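Local structure of transcriptional regulator, LacI family (Arthrobacter sp., 4RKQ) at residues A[15-25]-A[45-54]; A[59-69]-A[81-92]. The protein probably regulates transcription as a LacI-family repressor-like factor, its periplasmic-binding-protein-like core being expected to sense a small sugar-like effector. All coordinates share one frame; numbering follows the deposited sequence.

Contact 1: A[15-25]-A[45-54]; sequences RTSVGLAIPDL and GWHVVVDDYG
Residues 15-25 and 45-54 pair as the two parallel strands of the beta-alpha-beta unit whose crossover is helix 29-43. They are the outermost pair of the sheet within this chain, with backbone bonds from Val50 to the second subunit. Seven backbone hydrogen bonds link the strands, from His47 N to Thr16 O (2.9 Å) at one end to Tyr53 N to Ile22 O at the other. At the start, CB of Thr16 sits over a face of the Trp46 indole, 3.7 Å from the centre of its five-membered ring. Val18 CG2 touches Trp46 CE3 at 3.6 Å. Arg15 NH1 bonds to Gly45 O at 3.1 Å, on a lone pair, while NE bonds to Gly13 O. Leu20, Ile22, Val48 and Val50 pack on the same side of the sheet as Val18. At the far end, Tyr53 CG stands between its backbone N and carbonyl carbon (chi1 66°), turning the ring across Pro23, whose CA lies over one face, 3.5 Å from Tyr53 CZ. Tyr53 OH bonds to Tyr77 O. At Tyr53, an alanine is likely to uncover Pro23 and to leave Tyr77 O without this hydroxyl partner. Water 2 accepts from Leu25 N and donates to Asp52 OD2 at 2.7 Å; His55 also bonds that oxygen. The chemistry implies an apolar Val18 face, while the other carries buried Asp51, whose charge Arg58 and His66 probably meet.

Contact 2: A[59-69]-A[81-92]; sequences SGLDAVEHLAP and YADQAQTVLGRR
Ala68 and Arg92 meet through a bridging water, although the two helices share no direct hydrogen bond. The water donates to Ala68 O and accepts from Arg92 NH1, each at 2.9 Å. The Arg92 chain bends at chi3 (-75°), which brings its guanidinium back over the end of its own helix. There NE bonds to Leu89 O at 2.8 Å and NH2 to Val88 O, both near the guanidinium plane. Leu89 O also takes Arg92 N, from the opposite face of its carbonyl plane. With its edge held this way, the guanidinium offers a face to Ala68 CB. Helices 60-67 and 82-89 run nearly parallel, 14° apart, their axes coming within 9.2 Å at closest approach. Leu61 extends CD1 over the backbone of Ala85, 3.6 Å from Ala85 N, and also touches Val88 CG2. Val64 spreads its two methyls: CG2 meets Ala85 CB, while CG1 reaches Leu89 CG at 3.6 Å. At the N-terminal end, Ser59 CB lies 3.6 Å from Tyr81 CE2, and Leu61 CB also touches this ring. Ser59 and Asp62 form a capping box: Ser59 N bonds to Asp62 OD2, and Asp62 N to Ser59 OG. Leu78 packs against Val64 and Ala85 from the loop before helix 82-89. Ala85 and Leu89 also touch Leu94 of strand 94-97, while Leu67 turns to strand 47-52.

How the contacts relate
From the N terminus, strand 17-22 leads through helix 29-43 to strand 47-52, where contact 1 closes the first beta-alpha-beta unit. The chain then enters helix 60-67, passes through strand 73-76 and reaches helix 82-89, which closes contact 2. The contacts follow in series and neither nest nor cross. Their centres lie about 12 Å apart. Asp51 and His66 join them by a probable hydrogen bond, and Tyr53 packs on the start of helix 60-67. That helix lies against strand 47-52, outermost in this chain's sheet, and, through contact 2, against helix 82-89, which rests on strand 94-97. His47 stacks on His66 of the second subunit, and His66 on its His47.

Contact 1: A[15-25]-A[45-54]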
loop_
_atom_site.group_PDB
_atom_site.type_symbol
_atom_site.label_atom_id
_atom_site.label_comp_id
_atom_site.label_asym_id
_atom_site.label_seq_id
_atom_site.Cartn_x
_atom_site.Cartn_y
_atom_site.Cartn_z
ATOM N N ARG A 15 0.020 28.958 -1.005
ATOM C CA ARG A 15 0.252 27.863 -0.074
ATOM C C ARG A 15 1.616 27.251 -0.250
ATOM O O ARG A 15 2.127 27.194 -1.362
ATOM C CB ARG A 15 -0.792 26.762 -0.262
ATOM C CG ARG A 15 -2.237 27.222 -0.087
ATOM C CD ARG A 15 -2.430 27.963 1.243
ATOM N NE ARG A 15 -3.789 28.510 1.399
ATOM C CZ ARG A 15 -4.823 27.826 1.860
ATOM N NH1 ARG A 15 -4.695 26.548 2.199
ATOM N NH2 ARG A 15 -6.012 28.419 1.954
ATOM N N THR A 16 2.167 26.799 0.862
ATOM C CA THR A 16 3.344 25.988 0.869
ATOM C C THR A 16 3.124 24.699 0.104
ATOM O O THR A 16 2.075 24.079 0.179
ATOM C CB THR A 16 3.745 25.661 2.305
ATOM O OG1 THR A 16 4.158 26.858 2.914
ATOM C CG2 THR A 16 4.893 24.630 2.367
ATOM N N SER A 17 4.135 24.317 -0.657
ATOM C CA SER A 17 4.084 23.115 -1.445
ATOM C C SER A 17 5.228 22.236 -1.017
ATOM O O SER A 17 6.342 22.691 -0.952
ATOM C CB SER A 17 4.237 23.484 -2.927
ATOM O OG SER A 17 4.390 22.295 -3.681
ATOM N N VAL A 18 4.939 20.978 -0.735
ATOM C CA VAL A 18 5.896 20.027 -0.233
ATOM C C VAL A 18 5.953 18.786 -1.144
ATOM O O VAL A 18 4.933 18.256 -1.596
ATOM C CB VAL A 18 5.568 19.554 1.190
ATOM C CG1 VAL A 18 6.663 18.632 1.666
ATOM C CG2 VAL A 18 5.549 20.744 2.115
ATOM N N GLY A 19 7.159 18.386 -1.470
ATOM C CA GLY A 19 7.368 17.153 -2.270
ATOM C C GLY A 19 7.722 15.988 -1.373
ATOM O O GLY A 19 8.468 16.136 -0.420
ATOM N N LEU A 20 7.156 14.818 -1.666
ATOM C CA LEU A 20 7.441 13.619 -0.942
ATOM C C LEU A 20 8.065 12.644 -1.929
ATOM O O LEU A 20 7.453 12.278 -2.937
ATOM C CB LEU A 20 6.111 13.060 -0.428
ATOM C CG LEU A 20 5.836 12.124 0.702
ATOM C CD1 LEU A 20 6.753 12.349 1.890
ATOM C CD2 LEU A 20 4.353 12.382 1.047
ATOM N N ALA A 21 9.279 12.220 -1.638
ATOM C CA ALA A 21 9.997 11.268 -2.501
ATOM C C ALA A 21 10.009 9.849 -1.835
ATOM O O ALA A 21 10.459 9.676 -0.689
ATOM C CB ALA A 21 11.407 11.770 -2.753
ATOM N N ILE A 22 9.465 8.860 -2.515
ATOM C CA ILE A 22 9.495 7.501 -1.993
ATOM C C ILE A 22 10.036 6.546 -3.063
ATOM O O ILE A 22 9.749 6.753 -4.220
ATOM C CB ILE A 22 8.139 7.016 -1.495
ATOM C CG1 ILE A 22 7.104 7.311 -2.524
ATOM C CG2 ILE A 22 7.775 7.751 -0.184
ATOM C CD1 ILE A 22 5.850 6.513 -2.337
ATOM N N PRO A 23 10.808 5.540 -2.640
ATOM C CA PRO A 23 11.460 4.661 -3.598
ATOM C C PRO A 23 10.542 3.670 -4.280
ATOM O O PRO A 23 10.917 3.142 -5.271
ATOM C CB PRO A 23 12.486 3.901 -2.760
ATOM C CG PRO A 23 12.027 4.007 -1.379
ATOM C CD PRO A 23 11.247 5.274 -1.264
ATOM N N ASP A 24 9.388 3.363 -3.699
ATOM C CA ASP A 24 8.400 2.512 -4.363
ATOM C C ASP A 24 7.099 2.671 -3.653
ATOM O O ASP A 24 7.042 3.288 -2.600
ATOM C CB ASP A 24 8.814 1.025 -4.356
ATOM C CG ASP A 24 8.962 0.450 -2.954
ATOM O OD1 ASP A 24 7.959 0.343 -2.200
ATOM O OD2 ASP A 24 10.103 0.116 -2.595
ATOM N N LEU A 25 6.047 2.137 -4.263
ATOM C CA LEU A 25 4.704 2.067 -3.673
ATOM C C LEU A 25 4.254 0.607 -3.493
ATOM O O LEU A 25 3.129 0.328 -3.147
ATOM C CB LEU A 25 3.719 2.779 -4.584
ATOM C CG LEU A 25 3.752 4.322 -4.575
ATOM C CD1 LEU A 25 3.025 4.892 -5.774
ATOM C CD2 LEU A 25 3.143 4.826 -3.292
ATOM N N GLY A 45 -3.053 23.115 5.401
ATOM C CA GLY A 45 -3.372 23.878 4.189
ATOM C C GLY A 45 -2.312 23.821 3.107
ATOM O O GLY A 45 -2.305 24.631 2.190
ATOM N N TRP A 46 -1.373 22.913 3.272
ATOM C CA TRP A 46 -0.272 22.743 2.312
ATOM C C TRP A 46 -0.700 21.870 1.096
ATOM O O TRP A 46 -1.583 21.032 1.206
ATOM C CB TRP A 46 0.881 22.077 3.030
ATOM C CG TRP A 46 1.531 22.865 4.056
ATOM C CD1 TRP A 46 1.258 24.166 4.426
ATOM C CD2 TRP A 46 2.663 22.450 4.829
ATOM N NE1 TRP A 46 2.151 24.554 5.409
ATOM C CE2 TRP A 46 2.988 23.510 5.698
ATOM C CE3 TRP A 46 3.402 21.253 4.905
ATOM C CZ2 TRP A 46 4.050 23.441 6.587
ATOM C CZ3 TRP A 46 4.423 21.169 5.826
ATOM C CH2 TRP A 46 4.756 22.276 6.634
ATOM N N HIS A 47 -0.062 22.097 -0.050
ATOM C CA HIS A 47 -0.164 21.218 -1.212
ATOM C C HIS A 47 0.939 20.170 -1.064
ATOM O O HIS A 47 2.046 20.523 -0.635
ATOM C CB HIS A 47 0.223 21.974 -2.497
ATOM C CG HIS A 47 -0.643 23.137 -2.870
ATOM N ND1 HIS A 47 -1.960 23.001 -3.245
ATOM C CD2 HIS A 47 -0.330 24.441 -3.066
ATOM C CE1 HIS A 47 -2.443 24.180 -3.588
ATOM N NE2 HIS A 47 -1.476 25.073 -3.486
ATOM N N VAL A 48 0.690 18.926 -1.477
ATOM C CA VAL A 48 1.704 17.873 -1.459
ATOM C C VAL A 48 1.654 17.118 -2.797
ATOM O O VAL A 48 0.574 16.805 -3.328
ATOM C CB VAL A 48 1.482 16.831 -0.338
ATOM C CG1 VAL A 48 2.596 15.785 -0.314
ATOM C CG2 VAL A 48 1.389 17.482 1.029
ATOM N N VAL A 49 2.820 16.848 -3.345
ATOM C CA VAL A 49 2.947 15.965 -4.512
ATOM C C VAL A 49 3.950 14.824 -4.200
ATOM O O VAL A 49 5.009 15.041 -3.582
ATOM C CB VAL A 49 3.418 16.699 -5.764
ATOM C CG1 VAL A 49 2.259 17.518 -6.338
ATOM C CG2 VAL A 49 4.617 17.583 -5.462
ATOM N N VAL A 50 3.599 13.615 -4.637
ATOM C CA VAL A 50 4.404 12.433 -4.374
ATOM C C VAL A 50 5.108 12.021 -5.667
ATOM O O VAL A 50 4.460 12.008 -6.718
ATOM C CB VAL A 50 3.507 11.283 -3.859
ATOM C CG1 VAL A 50 4.319 10.010 -3.724
ATOM C CG2 VAL A 50 2.917 11.674 -2.509
ATOM N N ASP A 51 6.413 11.767 -5.595
ATOM C CA ASP A 51 7.160 11.158 -6.716
ATOM C C ASP A 51 7.627 9.756 -6.243
ATOM O O ASP A 51 8.491 9.655 -5.333
ATOM C CB ASP A 51 8.360 12.004 -7.058
ATOM C CG ASP A 51 9.147 11.488 -8.282
ATOM O OD1 ASP A 51 9.041 10.303 -8.665
ATOM O OD2 ASP A 51 9.911 12.296 -8.840
ATOM N N ASP A 52 7.040 8.718 -6.859
ATOM C CA ASP A 52 7.423 7.329 -6.660
ATOM C C ASP A 52 8.531 7.111 -7.682
ATOM O O ASP A 52 8.239 7.045 -8.907
ATOM C CB ASP A 52 6.255 6.389 -6.931
ATOM C CG ASP A 52 6.673 4.942 -7.121
ATOM O OD1 ASP A 52 7.830 4.570 -6.822
ATOM O OD2 ASP A 52 5.833 4.177 -7.642
ATOM N N TYR A 53 9.765 7.056 -7.199
ATOM C CA TYR A 53 10.924 6.995 -8.107
ATOM C C TYR A 53 11.459 5.580 -8.370
ATOM O O TYR A 53 12.521 5.415 -8.948
ATOM C CB TYR A 53 12.052 7.946 -7.683
ATOM C CG TYR A 53 12.732 7.628 -6.399
ATOM C CD1 TYR A 53 13.792 6.761 -6.348
ATOM C CD2 TYR A 53 12.331 8.270 -5.191
ATOM C CE1 TYR A 53 14.437 6.491 -5.143
ATOM C CE2 TYR A 53 12.969 8.003 -3.988
ATOM C CZ TYR A 53 13.992 7.103 -3.974
ATOM O OH TYR A 53 14.645 6.828 -2.814
ATOM N N GLY A 54 10.679 4.574 -8.056
ATOM C CA GLY A 54 11.155 3.171 -8.108
ATOM C C GLY A 54 10.905 2.595 -9.493
ATOM O O GLY A 54 10.302 1.522 -9.614
HETATM O O HOH W 1 -1.408 28.127 -3.396
HETATM O O HOH W 2 6.197 1.542 -7.025
#

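Contact 2: A[59-69]-A[81-92]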
loop_
_atom_site.group_PDB
_atom_site.type_symbol
_atom_site.label_atom_id
_atom_site.label_comp_id
_atom_site.label_asym_id
_atom_site.label_seq_id
_atom_site.Cartn_x
_atom_site.Cartn_y
_atom_site.Cartn_z
ATOM N N SER A 59 16.745 7.526 -9.351
ATOM C CA SER A 59 17.293 7.550 -7.996
ATOM C C SER A 59 16.540 8.621 -7.153
ATOM O O SER A 59 15.791 9.436 -7.713
ATOM C CB SER A 59 18.769 7.949 -8.051
ATOM O OG SER A 59 18.906 9.338 -8.413
ATOM N N GLY A 60 16.799 8.646 -5.853
ATOM C CA GLY A 60 16.278 9.707 -4.997
ATOM C C GLY A 60 16.752 11.077 -5.440
ATOM O O GLY A 60 16.031 12.044 -5.279
ATOM N N LEU A 61 17.965 11.202 -6.017
ATOM C CA LEU A 61 18.390 12.482 -6.553
ATOM C C LEU A 61 17.527 12.922 -7.739
ATOM O O LEU A 61 17.130 14.096 -7.829
ATOM C CB LEU A 61 19.892 12.462 -6.915
ATOM C CG LEU A 61 20.534 13.717 -7.413
ATOM C CD1 LEU A 61 20.422 14.749 -6.292
ATOM C CD2 LEU A 61 21.991 13.471 -7.789
ATOM N N ASP A 62 17.203 12.012 -8.635
ATOM C CA ASP A 62 16.306 12.341 -9.735
ATOM C C ASP A 62 14.929 12.843 -9.211
ATOM O O ASP A 62 14.346 13.747 -9.792
ATOM C CB ASP A 62 16.032 11.136 -10.598
ATOM C CG ASP A 62 17.259 10.670 -11.357
ATOM O OD1 ASP A 62 17.956 11.525 -11.929
ATOM O OD2 ASP A 62 17.511 9.453 -11.393
ATOM N N ALA A 63 14.447 12.230 -8.136
ATOM C CA ALA A 63 13.170 12.593 -7.580
ATOM C C ALA A 63 13.241 14.027 -7.101
ATOM O O ALA A 63 12.379 14.828 -7.415
ATOM C CB ALA A 63 12.768 11.656 -6.454
ATOM N N VAL A 64 14.311 14.369 -6.412
ATOM C CA VAL A 64 14.474 15.725 -5.873
ATOM C C VAL A 64 14.666 16.725 -6.980
ATOM O O VAL A 64 14.067 17.778 -6.941
ATOM C CB VAL A 64 15.619 15.809 -4.865
ATOM C CG1 VAL A 64 15.947 17.266 -4.541
ATOM C CG2 VAL A 64 15.249 15.050 -3.601
ATOM N N GLU A 65 15.451 16.385 -8.008
ATOM C CA GLU A 65 15.566 17.232 -9.190
ATOM C C GLU A 65 14.262 17.567 -9.875
ATOM O O GLU A 65 14.036 18.709 -10.289
ATOM C CB GLU A 65 16.542 16.623 -10.224
ATOM C CG GLU A 65 17.982 16.786 -9.754
ATOM C CD GLU A 65 19.010 16.130 -10.647
ATOM O OE1 GLU A 65 18.632 15.377 -11.568
ATOM O OE2 GLU A 65 20.209 16.359 -10.394
ATOM N N HIS A 66 13.405 16.570 -9.990
ATOM C CA HIS A 66 12.064 16.723 -10.552
ATOM C C HIS A 66 11.156 17.606 -9.675
ATOM O O HIS A 66 10.513 18.533 -10.141
ATOM C CB HIS A 66 11.489 15.321 -10.723
ATOM C CG HIS A 66 10.030 15.257 -10.993
ATOM N ND1 HIS A 66 9.222 14.300 -10.425
ATOM C CD2 HIS A 66 9.240 15.961 -11.837
ATOM C CE1 HIS A 66 7.988 14.433 -10.887
ATOM N NE2 HIS A 66 7.970 15.444 -11.732
ATOM N N LEU A 67 11.143 17.338 -8.398
ATOM C CA LEU A 67 10.203 18.023 -7.487
ATOM C C LEU A 67 10.604 19.475 -7.203
ATOM O O LEU A 67 9.729 20.338 -7.097
ATOM C CB LEU A 67 10.128 17.268 -6.182
ATOM C CG LEU A 67 9.485 15.884 -6.120
ATOM C CD1 LEU A 67 9.738 15.211 -4.786
ATOM C CD2 LEU A 67 8.013 16.000 -6.385
ATOM N N ALA A 68 11.928 19.728 -7.111
ATOM C CA ALA A 68 12.492 20.995 -6.636
ATOM C C ALA A 68 11.771 22.248 -7.143
ATOM O O ALA A 68 11.297 23.068 -6.312
ATOM C CB ALA A 68 13.979 21.110 -6.901
ATOM N N PRO A 69 11.638 22.398 -8.465
ATOM C CA PRO A 69 11.010 23.652 -8.942
ATOM C C PRO A 69 9.523 23.845 -8.617
ATOM O O PRO A 69 9.039 24.947 -8.745
ATOM C CB PRO A 69 11.143 23.585 -10.472
ATOM C CG PRO A 69 11.661 22.234 -10.813
ATOM C CD PRO A 69 11.995 21.481 -9.579
ATOM N N TYR A 81 21.110 9.547 -1.248
ATOM C CA TYR A 81 21.410 10.781 -1.976
ATOM C C TYR A 81 21.100 12.072 -1.213
ATOM O O TYR A 81 21.003 13.138 -1.825
ATOM C CB TYR A 81 20.674 10.785 -3.335
ATOM C CG TYR A 81 21.265 9.846 -4.338
ATOM C CD1 TYR A 81 22.393 10.205 -5.062
ATOM C CD2 TYR A 81 20.733 8.590 -4.532
ATOM C CE1 TYR A 81 22.955 9.343 -5.991
ATOM C CE2 TYR A 81 21.295 7.693 -5.451
ATOM C CZ TYR A 81 22.402 8.090 -6.173
ATOM O OH TYR A 81 22.975 7.255 -7.070
ATOM N N ALA A 82 20.965 11.981 0.111
ATOM C CA ALA A 82 20.628 13.140 0.956
ATOM C C ALA A 82 21.483 14.355 0.713
ATOM O O ALA A 82 20.975 15.464 0.551
ATOM C CB ALA A 82 20.713 12.753 2.427
ATOM N N ASP A 83 22.787 14.175 0.744
ATOM C CA ASP A 83 23.697 15.294 0.636
ATOM C C ASP A 83 23.604 16.001 -0.720
ATOM O O ASP A 83 23.506 17.254 -0.804
ATOM C CB ASP A 83 25.136 14.839 0.933
ATOM C CG ASP A 83 26.051 16.009 1.235
ATOM O OD1 ASP A 83 25.811 16.762 2.231
ATOM O OD2 ASP A 83 26.991 16.199 0.453
ATOM N N GLN A 84 23.665 15.204 -1.790
ATOM C CA GLN A 84 23.539 15.739 -3.130
ATOM C C GLN A 84 22.167 16.370 -3.388
ATOM O O GLN A 84 22.064 17.398 -4.035
ATOM C CB GLN A 84 23.786 14.651 -4.167
ATOM C CG GLN A 84 25.239 14.162 -4.189
ATOM C CD GLN A 84 25.453 12.974 -5.106
ATOM O OE1 GLN A 84 25.696 11.863 -4.652
ATOM N NE2 GLN A 84 25.356 13.206 -6.407
ATOM N N ALA A 85 21.120 15.743 -2.884
ATOM C CA ALA A 85 19.779 16.327 -2.991
ATOM C C ALA A 85 19.644 17.683 -2.258
ATOM O O ALA A 85 19.017 18.608 -2.777
ATOM C CB ALA A 85 18.744 15.343 -2.494
ATOM N N GLN A 86 20.220 17.827 -1.071
ATOM C CA GLN A 86 20.149 19.136 -0.415
ATOM C C GLN A 86 20.914 20.173 -1.222
ATOM O O GLN A 86 20.536 21.354 -1.284
ATOM C CB GLN A 86 20.652 19.077 1.026
ATOM C CG GLN A 86 20.496 20.392 1.789
ATOM C CD GLN A 86 19.036 20.798 1.943
ATOM O OE1 GLN A 86 18.317 20.309 2.821
ATOM N NE2 GLN A 86 18.573 21.670 1.047
ATOM N N THR A 87 21.998 19.758 -1.852
ATOM C CA THR A 87 22.729 20.684 -2.749
ATOM C C THR A 87 21.859 21.204 -3.899
ATOM O O THR A 87 21.840 22.413 -4.193
ATOM C CB THR A 87 24.055 20.039 -3.251
ATOM O OG1 THR A 87 24.849 19.755 -2.106
ATOM C CG2 THR A 87 24.821 20.954 -4.179
ATOM N N VAL A 88 21.110 20.309 -4.507
ATOM C CA VAL A 88 20.195 20.671 -5.584
ATOM C C VAL A 88 19.164 21.632 -5.021
ATOM O O VAL A 88 18.874 22.693 -5.600
ATOM C CB VAL A 88 19.514 19.395 -6.146
ATOM C CG1 VAL A 88 18.264 19.706 -6.950
ATOM C CG2 VAL A 88 20.492 18.575 -6.990
ATOM N N LEU A 89 18.621 21.288 -3.854
ATOM C CA LEU A 89 17.566 22.126 -3.284
ATOM C C LEU A 89 18.016 23.498 -2.812
ATOM O O LEU A 89 17.155 24.374 -2.643
ATOM C CB LEU A 89 16.857 21.383 -2.132
ATOM C CG LEU A 89 15.834 20.340 -2.618
ATOM C CD1 LEU A 89 15.565 19.311 -1.510
ATOM C CD2 LEU A 89 14.505 20.921 -3.093
ATOM N N GLY A 90 19.321 23.694 -2.568
ATOM C CA GLY A 90 19.797 24.999 -2.095
ATOM C C GLY A 90 19.320 25.205 -0.664
ATOM O O GLY A 90 19.537 24.364 0.166
ATOM N N ARG A 91 18.619 26.289 -0.401
ATOM C CA ARG A 91 18.065 26.598 0.938
ATOM C C ARG A 91 16.651 26.049 1.161
ATOM O O ARG A 91 16.053 26.205 2.251
ATOM C CB ARG A 91 18.076 28.125 1.155
ATOM C CG ARG A 91 19.489 28.651 1.326
ATOM C CD ARG A 91 19.537 30.146 1.245
ATOM N NE ARG A 91 18.636 30.774 2.227
ATOM C CZ ARG A 91 18.964 31.134 3.461
ATOM N NH1 ARG A 91 20.180 30.937 3.916
ATOM N NH2 ARG A 91 18.054 31.733 4.233
ATOM N N ARG A 92 16.073 25.452 0.113
ATOM C CA ARG A 92 14.795 24.759 0.257
ATOM C C ARG A 92 15.073 23.463 1.064
ATOM O O ARG A 92 15.907 22.658 0.700
ATOM C CB ARG A 92 14.166 24.446 -1.122
ATOM C CG ARG A 92 13.942 25.662 -2.013
ATOM C CD ARG A 92 13.595 25.308 -3.447
ATOM N NE ARG A 92 14.792 24.855 -4.147
ATOM C CZ ARG A 92 14.920 24.785 -5.457
ATOM N NH1 ARG A 92 13.896 25.095 -6.256
ATOM N NH2 ARG A 92 16.063 24.334 -5.971
HETATM O O HOH W 3 11.157 25.900 -5.660
#